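Local coordinates for protein heroin esterase (Rhodococcus sp., PDB 1LZL) that probably hydrolyses acetyl ester groups, including those of heroin, as an esterase of the alpha/beta hydrolase fold, at residues Asp22-Leu26 with Leu216-Tyr220; Leu26-Arg30 with Phe90-Thr94; Ala121-Phe126 with Tyr220-Glu224. All blocks are in the same frame, centred on the assembly; numbering follows the deposited sequence.

Overall arrangement
The three contacts lie on the same side of the chain's centre, their centres about 9 Å (contacts 1 and 2), 10 Å (1 and 3) and 13 Å (2 and 3) apart. Contacts 1 and 2 start from the same N-terminal piece and share Leu-26, the first residue of helix 26-41. Contacts 1 and 3 end on helix 211-222 and share Tyr-220. Contact 2 closes before contact 3 opens, yet their loops meet through Phe-90 O and Ala-121 N, and a salt bridge joins Arg-30 to Glu-123. Helices 26-41 and 211-222 probably belong to the cap over the catalytic face, as in related hydrolases; the contacts tie them to loops after strands 79-85 and 112-116.

Contact 1. Residues Asp22-Leu26 with Leu216-Tyr220; sequences DFADL and LSWKY
Tyr-220 reaches from its helix to the backbone of Phe-23, where its OH donates a very short hydrogen bond of 2.5 Å to Phe-23 O. The carbonyl oxygen lies in the plane of the phenol ring, at its edge. Two apolar contacts flank this bond. Phe-23 CD2 comes within 3.7 Å of Tyr-220 CE2, the two rings meeting obliquely with their planes 35° apart. Leu-26 CD2 lies over one face of the Tyr-220 ring, 4.2 Å from the centroid and 15° off the normal, a CH-pi contact; Leu-216 O lies above the rim of the opposite face. The phenol thus has a neighbour on each face and is pinned at its hydroxyl.

One turn back on the helix, Leu-216 CD2 packs 3.6 Å from Phe-23 CB and also touches Ala-24 CB. Its CB lies at the edge of the Phe-23 ring, whose CE2 corner comes near Ser-217 CB. With CG anti to the carbonyl carbon (chi1 -69°), the Tyr-220 side chain leans back toward the start of its helix and so runs alongside Leu-216 to the 22-26 loop.

That loop is shaped by a type I turn from Asp-22 to Asp-25, and Asp-25 occupies the N-cap position of the next helix. Asn-213 OD1 bonds Phe-23 N, while Ser-217 OG bonds Gly-89 O and Glu-190 OE2. The contact therefore fastens the loop between helices 9-14 and 26-41 to helix 211-222, with Trp-209 meeting the Phe-23 ring edge-to-face.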
# COMPACT_ATOMS: atom_id res chain seq x y z
N ASP A 22 9.62 6.23 15.25
CA ASP A 22 10.30 7.46 14.86
C ASP A 22 11.35 7.18 13.78
O ASP A 22 12.35 6.49 14.07
CB ASP A 22 10.91 8.08 16.13
CG ASP A 22 12.25 8.75 15.93
OD1 ASP A 22 12.45 9.47 14.92
OD2 ASP A 22 13.13 8.55 16.81
N PHE A 23 11.14 7.75 12.59
CA PHE A 23 12.04 7.55 11.48
C PHE A 23 13.42 8.08 11.71
O PHE A 23 14.35 7.79 10.98
CB PHE A 23 11.43 8.22 10.19
CG PHE A 23 10.69 7.12 9.44
CD1 PHE A 23 9.96 6.17 10.16
CD2 PHE A 23 10.73 6.99 8.05
CE1 PHE A 23 9.30 5.14 9.54
CE2 PHE A 23 10.08 5.94 7.42
CZ PHE A 23 9.39 5.02 8.15
N ALA A 24 13.60 8.92 12.72
CA ALA A 24 14.93 9.54 12.85
C ALA A 24 15.94 8.48 13.27
O ALA A 24 17.14 8.58 12.96
CB ALA A 24 14.82 10.71 13.81
N ASP A 25 15.48 7.46 13.96
CA ASP A 25 16.34 6.37 14.43
C ASP A 25 15.80 5.14 13.71
O ASP A 25 14.94 4.43 14.22
CB ASP A 25 16.34 6.12 15.92
CG ASP A 25 17.24 4.97 16.33
OD1 ASP A 25 17.94 4.41 15.50
OD2 ASP A 25 17.29 4.65 17.56
N LEU A 26 16.32 4.95 12.50
CA LEU A 26 15.76 3.86 11.70
C LEU A 26 15.97 2.49 12.30
O LEU A 26 15.00 1.72 12.25
CB LEU A 26 16.38 3.95 10.31
CG LEU A 26 15.56 3.37 9.19
CD1 LEU A 26 14.09 3.78 9.26
CD2 LEU A 26 16.18 3.78 7.85
N LEU A 216 11.28 12.59 6.60
CA LEU A 216 12.33 11.57 6.67
C LEU A 216 12.02 10.46 5.68
O LEU A 216 12.95 9.92 5.01
CB LEU A 216 12.47 10.99 8.08
CG LEU A 216 13.32 11.83 9.07
CD1 LEU A 216 13.32 13.28 8.68
CD2 LEU A 216 12.83 11.53 10.47
N SER A 217 10.76 10.11 5.52
CA SER A 217 10.39 8.98 4.63
C SER A 217 10.74 9.31 3.20
O SER A 217 11.37 8.51 2.50
CB SER A 217 8.90 8.75 4.78
OG SER A 217 8.30 7.88 3.81
N TRP A 218 10.37 10.50 2.72
CA TRP A 218 10.71 10.81 1.33
C TRP A 218 12.20 10.99 1.13
O TRP A 218 12.74 10.68 0.08
CB TRP A 218 9.94 12.05 0.88
CG TRP A 218 8.48 11.71 0.62
CD1 TRP A 218 7.39 11.98 1.45
CD2 TRP A 218 7.98 11.04 -0.53
NE1 TRP A 218 6.22 11.51 0.85
CE2 TRP A 218 6.58 10.93 -0.35
CE3 TRP A 218 8.56 10.51 -1.69
CZ2 TRP A 218 5.76 10.32 -1.30
CZ3 TRP A 218 7.74 9.90 -2.65
CH2 TRP A 218 6.34 9.81 -2.45
N LYS A 219 12.89 11.54 2.14
CA LYS A 219 14.36 11.68 2.04
C LYS A 219 15.02 10.31 1.95
O LYS A 219 15.90 10.11 1.10
CB LYS A 219 14.87 12.50 3.22
CG LYS A 219 16.37 12.77 3.22
CD LYS A 219 16.72 13.37 1.86
CE LYS A 219 18.16 13.83 1.70
NZ LYS A 219 18.30 14.62 0.46
N TYR A 220 14.65 9.35 2.77
CA TYR A 220 15.20 8.00 2.67
C TYR A 220 14.94 7.40 1.29
O TYR A 220 15.85 6.79 0.71
CB TYR A 220 14.57 7.07 3.71
CG TYR A 220 14.96 7.40 5.13
CD1 TYR A 220 16.22 7.89 5.43
CD2 TYR A 220 14.07 7.17 6.15
CE1 TYR A 220 16.52 8.16 6.78
CE2 TYR A 220 14.34 7.43 7.49
CZ TYR A 220 15.59 7.93 7.77
OH TYR A 220 15.89 8.20 9.09

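Contact 2. Residues Leu26-Arg30 with Phe90-Thr94; sequences LPNAR and FAIGT
Arg-30 and Ala-91 supply the polar part of the contact: NE and NH2 of Arg-30 both donate to Ala-91 O, each at 2.8 Å. This is a side-on grip on a single oxygen, which lies only 3° out of the guanidinium plane. The two donors use the oxygen differently, since NE approaches nearly along the C=O axis at 168°, whereas NH2 comes in at 144°, in the carbonyl plane and on a lone pair. An extended chain from CG to NE carries the group from the helix to the loop. NH1 continues the network as a salt bridge to Glu-123.

The apolar part centres on Ile-92 CG2, which sits 3.6 Å from Arg-30 CG and 3.8 Å from Leu-26 CD1. The same Leu-26 methyl also meets Ala-91 CB at 4.0 Å, while Leu-26 CD2 lies above the rim of one guanidinium face. Ala-29 CB makes a longer contact with Ile-92 CG2. A leucine in place of Arg-30 would probably leave Ala-91 O without both arginine donors and Glu-123 OE2 without its charged partner, the loop being less firmly tied to the helix.

The loop follows strand 79-85 and carries, just before Phe-90, a His-Gly-Gly-Gly sequence that in hormone-sensitive-lipase-like alpha/beta hydrolases helps build the oxyanion hole, and probably does so here. Arg-30 ties the residues that follow this sequence to helix 26-41.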
# COMPACT_ATOMS: atom_id res chain seq x y z
N LEU A 26 16.32 4.95 12.50
CA LEU A 26 15.76 3.86 11.70
C LEU A 26 15.97 2.49 12.30
O LEU A 26 15.00 1.72 12.25
CB LEU A 26 16.38 3.95 10.31
CG LEU A 26 15.56 3.37 9.19
CD1 LEU A 26 14.09 3.78 9.26
CD2 LEU A 26 16.18 3.78 7.85
N PRO A 27 17.11 2.11 12.87
CA PRO A 27 17.19 0.75 13.42
C PRO A 27 16.14 0.48 14.49
O PRO A 27 15.50 -0.57 14.64
CB PRO A 27 18.56 0.74 14.08
CG PRO A 27 19.36 1.79 13.39
CD PRO A 27 18.38 2.86 13.03
N ASN A 28 15.93 1.51 15.32
CA ASN A 28 14.94 1.30 16.38
C ASN A 28 13.51 1.30 15.83
O ASN A 28 12.67 0.53 16.29
CB ASN A 28 15.11 2.36 17.46
CG ASN A 28 14.21 1.97 18.63
OD1 ASN A 28 14.49 1.01 19.35
ND2 ASN A 28 13.15 2.76 18.73
N ALA A 29 13.25 2.16 14.85
CA ALA A 29 11.97 2.18 14.15
C ALA A 29 11.64 0.80 13.56
O ALA A 29 10.53 0.30 13.69
CB ALA A 29 11.95 3.22 13.05
N ARG A 30 12.65 0.25 12.89
CA ARG A 30 12.51 -1.08 12.31
C ARG A 30 12.20 -2.08 13.43
O ARG A 30 11.42 -3.02 13.26
CB ARG A 30 13.78 -1.44 11.52
CG ARG A 30 13.80 -0.81 10.12
CD ARG A 30 15.13 -0.93 9.39
NE ARG A 30 15.01 -0.33 8.06
CZ ARG A 30 15.98 -0.24 7.18
NH1 ARG A 30 17.21 -0.68 7.45
NH2 ARG A 30 15.71 0.32 6.01
N PHE A 90 8.43 3.48 3.12
CA PHE A 90 9.50 3.15 2.15
C PHE A 90 10.72 2.57 2.86
O PHE A 90 11.60 2.03 2.16
CB PHE A 90 9.94 4.31 1.25
CG PHE A 90 8.82 4.97 0.47
CD1 PHE A 90 8.13 4.29 -0.53
CD2 PHE A 90 8.42 6.27 0.71
CE1 PHE A 90 7.10 4.91 -1.24
CE2 PHE A 90 7.41 6.91 0.01
CZ PHE A 90 6.73 6.22 -0.99
N ALA A 91 10.81 2.66 4.18
CA ALA A 91 12.07 2.30 4.86
C ALA A 91 11.94 1.22 5.90
O ALA A 91 12.99 0.74 6.42
CB ALA A 91 12.69 3.58 5.47
N ILE A 92 10.70 0.85 6.26
CA ILE A 92 10.52 -0.22 7.25
C ILE A 92 9.47 -1.22 6.78
O ILE A 92 8.77 -0.91 5.78
CB ILE A 92 10.11 0.32 8.66
CG1 ILE A 92 8.68 0.78 8.80
CG2 ILE A 92 11.11 1.40 9.08
CD1 ILE A 92 8.41 1.43 10.17
N GLY A 93 9.37 -2.37 7.43
CA GLY A 93 8.32 -3.34 7.11
C GLY A 93 8.84 -4.45 6.23
O GLY A 93 9.87 -4.36 5.54
N THR A 94 8.11 -5.55 6.23
CA THR A 94 8.34 -6.75 5.50
C THR A 94 7.05 -7.21 4.84
O THR A 94 5.93 -6.89 5.28
CB THR A 94 8.85 -7.89 6.41
OG1 THR A 94 7.80 -8.26 7.32
CG2 THR A 94 10.02 -7.41 7.25

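Contact 3. Residues Ala121-Phe126 with Tyr220-Glu224; sequences APETTF and YYLGE
Tyr-221 and Phe-126, the most covered residues here, meet through both backbone and rings. Phe-126 N donates to Tyr-221 O at 2.8 Å (N-H...acceptor angle 165°), which ties the two backbones together beside the ring contact. Phe-126 CB lies over one face of the Tyr-221 ring, 4.1 Å from its centroid, and the Phe-126 ring turns its edge toward that face in an offset edge-to-face pair with planes at 81°. Its CD1 touches Tyr-221 OH at 3.3 Å. Having CG anti to the backbone N (chi1 -174°) swings the Tyr-221 ring under Phe-126 CB. Leu-222 CD2 packs against Phe-126 CB, and a water donates to both Phe-126 O and Leu-222 O.

Tyr-220 offers its carbonyl and one side of its ring: Ala-121 CB lies 3.4 Å from Tyr-220 O, Pro-122 CA, following a cis peptide bond, makes a CA-H...O contact with it, and Pro-122 CB nears Tyr-220 CD1 at 4.2 Å. Gly-223 has a positive phi, at which a CB would jam against the preceding carbonyl O and also crowd Thr-125 CG2.

The loop between strand 112-116 and helix 128-142 thus packs on the C-terminal end of helix 211-222, whose Tyr-221 also stacks on Phe-90 and touches helix 128-142.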
# COMPACT_ATOMS: atom_id res chain seq x y z
N ALA A 121 14.30 1.32 1.29
CA ALA A 121 15.19 2.48 1.41
C ALA A 121 15.62 2.67 2.85
O ALA A 121 14.98 2.18 3.75
CB ALA A 121 14.45 3.70 0.89
N PRO A 122 16.69 3.41 3.13
CA PRO A 122 17.55 4.08 2.15
C PRO A 122 18.56 3.15 1.46
O PRO A 122 19.25 3.66 0.54
CB PRO A 122 18.28 5.13 3.01
CG PRO A 122 18.42 4.41 4.32
CD PRO A 122 17.13 3.64 4.52
N GLU A 123 18.68 1.91 1.92
CA GLU A 123 19.71 1.04 1.31
C GLU A 123 19.46 0.89 -0.20
O GLU A 123 20.43 0.87 -0.99
CB GLU A 123 19.71 -0.31 2.01
CG GLU A 123 20.20 -0.28 3.46
CD GLU A 123 19.12 0.06 4.46
OE1 GLU A 123 17.95 0.34 4.10
OE2 GLU A 123 19.43 0.05 5.68
N THR A 124 18.20 0.85 -0.64
CA THR A 124 17.86 0.86 -2.06
C THR A 124 16.94 2.04 -2.30
O THR A 124 15.79 2.05 -1.85
CB THR A 124 17.13 -0.41 -2.48
OG1 THR A 124 17.94 -1.55 -2.20
CG2 THR A 124 16.88 -0.41 -3.99
N THR A 125 17.42 3.08 -2.97
CA THR A 125 16.59 4.25 -3.20
C THR A 125 15.79 4.10 -4.48
O THR A 125 16.06 3.21 -5.30
CB THR A 125 17.43 5.54 -3.28
OG1 THR A 125 18.48 5.30 -4.22
CG2 THR A 125 18.05 5.83 -1.92
N PHE A 126 14.79 4.97 -4.62
CA PHE A 126 14.09 5.04 -5.91
C PHE A 126 15.08 5.11 -7.05
O PHE A 126 16.09 5.85 -6.88
CB PHE A 126 13.18 6.31 -5.87
CG PHE A 126 12.40 6.38 -7.20
CD1 PHE A 126 11.19 5.69 -7.28
CD2 PHE A 126 12.86 7.10 -8.29
CE1 PHE A 126 10.52 5.69 -8.52
CE2 PHE A 126 12.23 7.09 -9.53
CZ PHE A 126 11.01 6.39 -9.62
N TYR A 220 14.65 9.35 2.77
CA TYR A 220 15.20 8.00 2.67
C TYR A 220 14.94 7.40 1.29
O TYR A 220 15.85 6.79 0.71
CB TYR A 220 14.57 7.07 3.71
CG TYR A 220 14.96 7.40 5.13
CD1 TYR A 220 16.22 7.89 5.43
CD2 TYR A 220 14.07 7.17 6.15
CE1 TYR A 220 16.52 8.16 6.78
CE2 TYR A 220 14.34 7.43 7.49
CZ TYR A 220 15.59 7.93 7.77
OH TYR A 220 15.89 8.20 9.09
N TYR A 221 13.72 7.57 0.79
CA TYR A 221 13.35 6.92 -0.48
C TYR A 221 14.02 7.54 -1.70
O TYR A 221 14.50 6.84 -2.60
CB TYR A 221 11.82 7.08 -0.61
CG TYR A 221 11.17 6.37 -1.78
CD1 TYR A 221 11.57 5.11 -2.22
CD2 TYR A 221 10.10 6.98 -2.42
CE1 TYR A 221 10.92 4.51 -3.29
CE2 TYR A 221 9.44 6.40 -3.49
CZ TYR A 221 9.88 5.13 -3.91
OH TYR A 221 9.23 4.50 -4.97
N LEU A 222 14.04 8.87 -1.77
CA LEU A 222 14.53 9.53 -2.98
C LEU A 222 16.05 9.74 -2.95
O LEU A 222 16.63 9.89 -4.05
CB LEU A 222 13.80 10.86 -3.15
CG LEU A 222 12.25 10.64 -3.31
CD1 LEU A 222 11.57 11.97 -3.55
CD2 LEU A 222 11.93 9.65 -4.42
N GLY A 223 16.65 9.69 -1.76
CA GLY A 223 18.12 9.68 -1.70
C GLY A 223 18.79 11.03 -1.43
O GLY A 223 18.15 12.08 -1.38
N GLU A 224 20.11 10.97 -1.26
CA GLU A 224 20.88 12.05 -0.66
C GLU A 224 21.04 13.22 -1.63
O GLU A 224 21.50 14.32 -1.26
CB GLU A 224 22.24 11.55 -0.18
CG GLU A 224 22.14 10.43 0.88
CD GLU A 224 21.82 11.03 2.25
OE1 GLU A 224 21.55 12.26 2.24
OE2 GLU A 224 21.83 10.30 3.27
O HOH W 1 15.84 8.57 -6.24